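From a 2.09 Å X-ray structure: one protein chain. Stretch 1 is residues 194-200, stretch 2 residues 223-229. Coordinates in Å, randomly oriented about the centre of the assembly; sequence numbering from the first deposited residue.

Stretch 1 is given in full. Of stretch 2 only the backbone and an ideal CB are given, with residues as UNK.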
ATOM      1  N   PRO A 194       2.039 -25.411 -15.384  1.00 23.50           N
ATOM      2  CA  PRO A 194       1.430 -25.529 -16.687  1.00 23.68           C
ATOM      3  C   PRO A 194       0.075 -24.817 -16.664  1.00 23.16           C
ATOM      4  O   PRO A 194      -0.993 -25.430 -16.656  1.00 19.87           O
ATOM      5  CB  PRO A 194       1.327 -27.063 -16.865  1.00 24.59           C
ATOM      6  CG  PRO A 194       0.999 -27.537 -15.491  1.00 26.61           C
ATOM      7  CD  PRO A 194       1.895 -26.656 -14.598  1.00 24.48           C
ATOM      8  N   ILE A 195       0.113 -23.489 -16.692  1.00 21.84           N
ATOM      9  CA  ILE A 195      -1.120 -22.697 -16.597  1.00 21.32           C
ATOM     10  C   ILE A 195      -2.188 -22.992 -17.680  1.00 21.70           C
ATOM     11  O   ILE A 195      -3.393 -23.120 -17.347  1.00 20.98           O
ATOM     12  CB  ILE A 195      -0.797 -21.188 -16.645  1.00 21.40           C
ATOM     13  CG1 ILE A 195       0.022 -20.816 -15.422  1.00 23.17           C
ATOM     14  CG2 ILE A 195      -2.087 -20.389 -16.676  1.00 21.12           C
ATOM     15  CD1 ILE A 195       0.594 -19.411 -15.489  1.00 27.08           C
ATOM     16  N   GLU A 196      -1.772 -23.118 -18.935  1.00 22.68           N
ATOM     17  CA  GLU A 196      -2.743 -23.456 -20.025  1.00 26.19           C
ATOM     18  C   GLU A 196      -3.396 -24.828 -19.865  1.00 24.71           C
ATOM     19  O   GLU A 196      -4.603 -24.985 -20.053  1.00 26.94           O
ATOM     20  CB  GLU A 196      -2.083 -23.296 -21.379  1.00 28.63           C
ATOM     21  CG  GLU A 196      -1.819 -21.822 -21.636  1.00 31.88           C
ATOM     22  CD  GLU A 196      -1.354 -21.472 -23.040  1.00 34.28           C
ATOM     23  OE1 GLU A 196      -1.872 -22.043 -24.000  1.00 41.16           O
ATOM     24  OE2 GLU A 196      -0.503 -20.573 -23.182  1.00 31.44           O
ATOM     25  N   LEU A 197      -2.619 -25.804 -19.417  1.00 23.79           N
ATOM     26  CA  LEU A 197      -3.193 -27.131 -19.139  1.00 23.35           C
ATOM     27  C   LEU A 197      -4.227 -26.983 -18.020  1.00 23.00           C
ATOM     28  O   LEU A 197      -5.325 -27.544 -18.088  1.00 20.93           O
ATOM     29  CB  LEU A 197      -2.095 -28.095 -18.766  1.00 23.30           C
ATOM     30  CG  LEU A 197      -2.585 -29.442 -18.225  1.00 26.38           C
ATOM     31  CD1 LEU A 197      -3.332 -30.259 -19.286  1.00 28.16           C
ATOM     32  CD2 LEU A 197      -1.392 -30.187 -17.644  1.00 26.30           C
ATOM     33  N   ILE A 198      -3.912 -26.173 -16.999  1.00 19.81           N
ATOM     34  CA  ILE A 198      -4.902 -25.939 -15.946  1.00 20.40           C
ATOM     35  C   ILE A 198      -6.119 -25.221 -16.471  1.00 19.80           C
ATOM     36  O   ILE A 198      -7.260 -25.575 -16.138  1.00 20.24           O
ATOM     37  CB  ILE A 198      -4.262 -25.231 -14.699  1.00 22.03           C
ATOM     38  CG1 ILE A 198      -3.228 -26.162 -14.107  1.00 23.59           C
ATOM     39  CG2 ILE A 198      -5.327 -24.859 -13.647  1.00 20.46           C
ATOM     40  CD1 ILE A 198      -2.262 -25.463 -13.213  1.00 28.93           C
ATOM     41  N   ARG A 199      -5.918 -24.233 -17.326  1.00 20.63           N
ATOM     42  CA  ARG A 199      -7.050 -23.467 -17.830  1.00 21.12           C
ATOM     43  C   ARG A 199      -8.033 -24.387 -18.610  1.00 22.39           C
ATOM     44  O   ARG A 199      -9.260 -24.273 -18.435  1.00 24.67           O
ATOM     45  CB  ARG A 199      -6.506 -22.392 -18.750  1.00 22.11           C
ATOM     46  CG  ARG A 199      -7.500 -21.703 -19.681  1.00 21.79           C
ATOM     47  CD  ARG A 199      -8.488 -20.792 -18.995  1.00 22.23           C
ATOM     48  NE  ARG A 199      -9.435 -21.416 -18.067  1.00 22.70           N
ATOM     49  CZ  ARG A 199     -10.250 -20.722 -17.260  1.00 22.79           C
ATOM     50  NH1 ARG A 199     -10.227 -19.387 -17.240  1.00 23.00           N
ATOM     51  NH2 ARG A 199     -11.064 -21.346 -16.417  1.00 23.27           N
ATOM     52  N   GLU A 200      -7.498 -25.286 -19.442  1.00 23.43           N
ATOM     53  CA  GLU A 200      -8.388 -26.259 -20.205  1.00 24.26           C
ATOM     54  C   GLU A 200      -8.961 -27.353 -19.376  1.00 25.73           C
ATOM     55  O   GLU A 200     -10.119 -27.755 -19.605  1.00 27.21           O
ATOM     56  CB  GLU A 200      -7.700 -26.856 -21.435  1.00 25.13           C
ATOM     57  CG  GLU A 200      -7.014 -25.847 -22.342  1.00 25.38           C
ATOM     58  CD  GLU A 200      -7.923 -24.710 -22.801  1.00 30.69           C
ATOM     59  OE1 GLU A 200      -9.166 -24.882 -22.746  1.00 31.34           O
ATOM     60  OE2 GLU A 200      -7.382 -23.642 -23.207  1.00 29.54           O
ATOM     61  N   UNK A 223      -3.790 -12.854 -22.273  1.00 23.88           N
ATOM     62  CA  UNK A 223      -4.748 -13.308 -23.299  1.00 28.15           C
ATOM     63  C   UNK A 223      -4.440 -14.690 -23.824  1.00 26.47           C
ATOM     64  O   UNK A 223      -5.344 -15.494 -23.995  1.00 24.94           O
ATOM     65  CB  UNK A 223      -4.772 -12.325 -24.471  1.00 28.15           C
ATOM     66  N   UNK A 224      -3.166 -14.977 -24.053  1.00 25.17           N
ATOM     67  CA  UNK A 224      -2.733 -16.335 -24.349  1.00 26.51           C
ATOM     68  C   UNK A 224      -2.993 -17.315 -23.236  1.00 27.74           C
ATOM     69  O   UNK A 224      -3.448 -18.440 -23.469  1.00 27.54           O
ATOM     70  CB  UNK A 224      -1.239 -16.341 -24.679  1.00 26.51           C
ATOM     71  N   UNK A 225      -2.678 -16.919 -22.008  1.00 25.66           N
ATOM     72  CA  UNK A 225      -2.906 -17.831 -20.869  1.00 24.60           C
ATOM     73  C   UNK A 225      -4.405 -17.988 -20.627  1.00 25.10           C
ATOM     74  O   UNK A 225      -4.839 -19.039 -20.127  1.00 24.21           O
ATOM     75  CB  UNK A 225      -2.216 -17.313 -19.605  1.00 24.60           C
ATOM     76  N   UNK A 226      -5.180 -16.949 -20.976  1.00 24.36           N
ATOM     77  CA  UNK A 226      -6.637 -16.923 -20.752  1.00 24.14           C
ATOM     78  C   UNK A 226      -7.077 -17.036 -19.273  1.00 20.94           C
ATOM     79  O   UNK A 226      -8.193 -17.499 -18.934  1.00 19.71           O
ATOM     80  CB  UNK A 226      -7.276 -18.067 -21.542  1.00 24.14           C
ATOM     81  N   UNK A 227      -6.189 -16.601 -18.384  1.00 20.38           N
ATOM     82  CA  UNK A 227      -6.531 -16.493 -16.986  1.00 19.93           C
ATOM     83  C   UNK A 227      -7.604 -15.462 -16.782  1.00 17.72           C
ATOM     84  O   UNK A 227      -7.711 -14.494 -17.516  1.00 19.51           O
ATOM     85  CB  UNK A 227      -5.297 -16.150 -16.150  1.00 19.93           C
ATOM     86  N   UNK A 228      -8.410 -15.654 -15.749  1.00 18.76           N
ATOM     87  CA  UNK A 228      -9.381 -14.654 -15.339  1.00 17.37           C
ATOM     88  C   UNK A 228      -8.797 -13.510 -14.509  1.00 16.76           C
ATOM     89  O   UNK A 228      -9.215 -12.367 -14.670  1.00 15.16           O
ATOM     90  CB  UNK A 228     -10.495 -15.336 -14.541  1.00 17.37           C
ATOM     91  N   UNK A 229      -7.892 -13.840 -13.612  1.00 16.16           N
ATOM     92  CA  UNK A 229      -7.229 -12.879 -12.770  1.00 17.07           C
ATOM     93  C   UNK A 229      -5.787 -13.313 -12.635  1.00 18.36           C
ATOM     94  O   UNK A 229      -5.502 -14.529 -12.604  1.00 17.26           O
ATOM     95  CB  UNK A 229      -7.912 -12.755 -11.407  1.00 17.07           C
TER

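Position 223 lies in the last helical turn of stretch 2, and its ideal CB has nothing of stretch 1 within 5.5 Å. The contact asks nothing here, so almost any helix-tolerant residue would do; the deposited one is Lys223.

At 224 the CA-to-CB bond runs sideways, and the ideal CB sits 4.5 Å from OE2 of Glu196. A carboxylate at that range favours a basic or small polar side chain over an acid. Lys224 fits the sign of the charge, yet its extended chain leads away from stretch 1 and makes no salt bridge with Glu196; what lies nearest the carboxylate is backbone, with Glu196 OE2 3.6 Å from Lys224 O.

Position 225 is where the CA atoms of the two stretches come closest, the CA of 225 lying 5.7 Å from Glu196 CA. The bond again points sideways, but the ideal CB is 4.2 Å from Ile195 CG2 and 5.0 Å from Glu196 CG, an aliphatic surface. Leucine, isoleucine or methionine would all suit. Leu225, with chi1 m and chi2 t, bends its end back: CD1 meets Ile195 CD1 at 4.1 Å, while CD2 lies 3.9 Å from Glu196 OE2.

Position 226 leaves the helix with phi/psi of 61/26. Positive phi favours glycine, with asparagine and aspartate the usual alternatives. The CB points toward stretch 1, 3.9 Å from Arg199 CD, so an acid gains from the nearby positive charge. The residue is Asp226. Its OD2 stays 4.6 Å from Arg199 NE and well out of the guanidinium plane, so the attraction is of charge alone; the directed contact comes from the backbone, Arg199 NH1 donating a hydrogen bond to Asp226 O at 3.3 Å.

At 227 the backbone is extended, at -65/151, and CA-to-CB points away. Even so, the ideal CB is 5.3 Å from Ile195 CG2, within reach of a short branch, so valine, isoleucine or threonine is plausible. Val227 supplies one: its CG1 packs 3.9 Å from Ile195 CG2.

Position 228 offers the clearest polar clue. The CB runs sideways, 4.9 Å from Arg199 NH1, a distance that a short acid can close; asparagine could also accept a hydrogen bond, without the charge. Asp228 brings its end nearer, and Arg199 NH1 donates to Asp228 OD2 at 2.9 Å in a salt bridge. This oxygen and Asp226 O both lie near the guanidinium plane, so one nitrogen serves a side chain and a backbone carbonyl.

At 229 the strand-like backbone carries its CB out of reach, leaving the choice unconstrained by stretch 1. The residue is Phe229.

Stretch 2, residues 223-229: KKLDVDF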
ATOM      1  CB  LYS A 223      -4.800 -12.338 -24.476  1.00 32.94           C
ATOM      2  CG  LYS A 223      -5.200 -10.912 -24.106  1.00 40.46           C
ATOM      3  CD  LYS A 223      -6.713 -10.699 -23.949  1.00 49.10           C
ATOM      4  CE  LYS A 223      -7.305 -11.420 -22.730  1.00 55.31           C
ATOM      5  NZ  LYS A 223      -8.744 -11.136 -22.406  1.00 64.19           N
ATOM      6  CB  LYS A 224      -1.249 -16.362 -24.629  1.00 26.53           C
ATOM      7  CG  LYS A 224      -0.947 -15.821 -25.974  1.00 26.15           C
ATOM      8  CD  LYS A 224       0.546 -15.873 -26.296  1.00 26.43           C
ATOM      9  CE  LYS A 224       0.692 -15.328 -27.707  1.00 27.55           C
ATOM     10  NZ  LYS A 224       2.146 -15.274 -28.005  1.00 30.88           N
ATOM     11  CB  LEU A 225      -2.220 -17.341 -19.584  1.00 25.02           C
ATOM     12  CG  LEU A 225      -0.726 -17.195 -19.649  1.00 26.67           C
ATOM     13  CD1 LEU A 225      -0.226 -16.570 -18.350  1.00 27.22           C
ATOM     14  CD2 LEU A 225      -0.100 -18.558 -19.915  1.00 27.47           C
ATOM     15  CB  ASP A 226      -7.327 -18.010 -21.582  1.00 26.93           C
ATOM     16  CG  ASP A 226      -8.841 -17.742 -21.727  1.00 29.92           C
ATOM     17  OD1 ASP A 226      -9.251 -16.559 -21.772  1.00 32.79           O
ATOM     18  OD2 ASP A 226      -9.640 -18.690 -21.760  1.00 32.92           O
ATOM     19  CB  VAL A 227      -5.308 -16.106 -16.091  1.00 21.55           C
ATOM     20  CG1 VAL A 227      -4.233 -17.161 -16.130  1.00 24.16           C
ATOM     21  CG2 VAL A 227      -4.701 -14.780 -16.456  1.00 22.18           C
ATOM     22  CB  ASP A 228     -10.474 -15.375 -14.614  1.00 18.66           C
ATOM     23  CG  ASP A 228     -11.198 -16.426 -15.583  1.00 21.55           C
ATOM     24  OD1 ASP A 228     -11.476 -16.061 -16.730  1.00 20.74           O
ATOM     25  OD2 ASP A 228     -11.361 -17.588 -15.215  1.00 19.86           O
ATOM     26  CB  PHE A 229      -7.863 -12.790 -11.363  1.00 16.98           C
ATOM     27  CG  PHE A 229      -9.288 -12.363 -11.362  1.00 17.40           C
ATOM     28  CD1 PHE A 229      -9.622 -11.037 -11.485  1.00 17.56           C
ATOM     29  CD2 PHE A 229     -10.291 -13.319 -11.356  1.00 19.31           C
ATOM     30  CE1 PHE A 229     -10.918 -10.644 -11.562  1.00 18.58           C
ATOM     31  CE2 PHE A 229     -11.612 -12.921 -11.395  1.00 20.43           C
ATOM     32  CZ  PHE A 229     -11.932 -11.586 -11.506  1.00 19.61           C
TER
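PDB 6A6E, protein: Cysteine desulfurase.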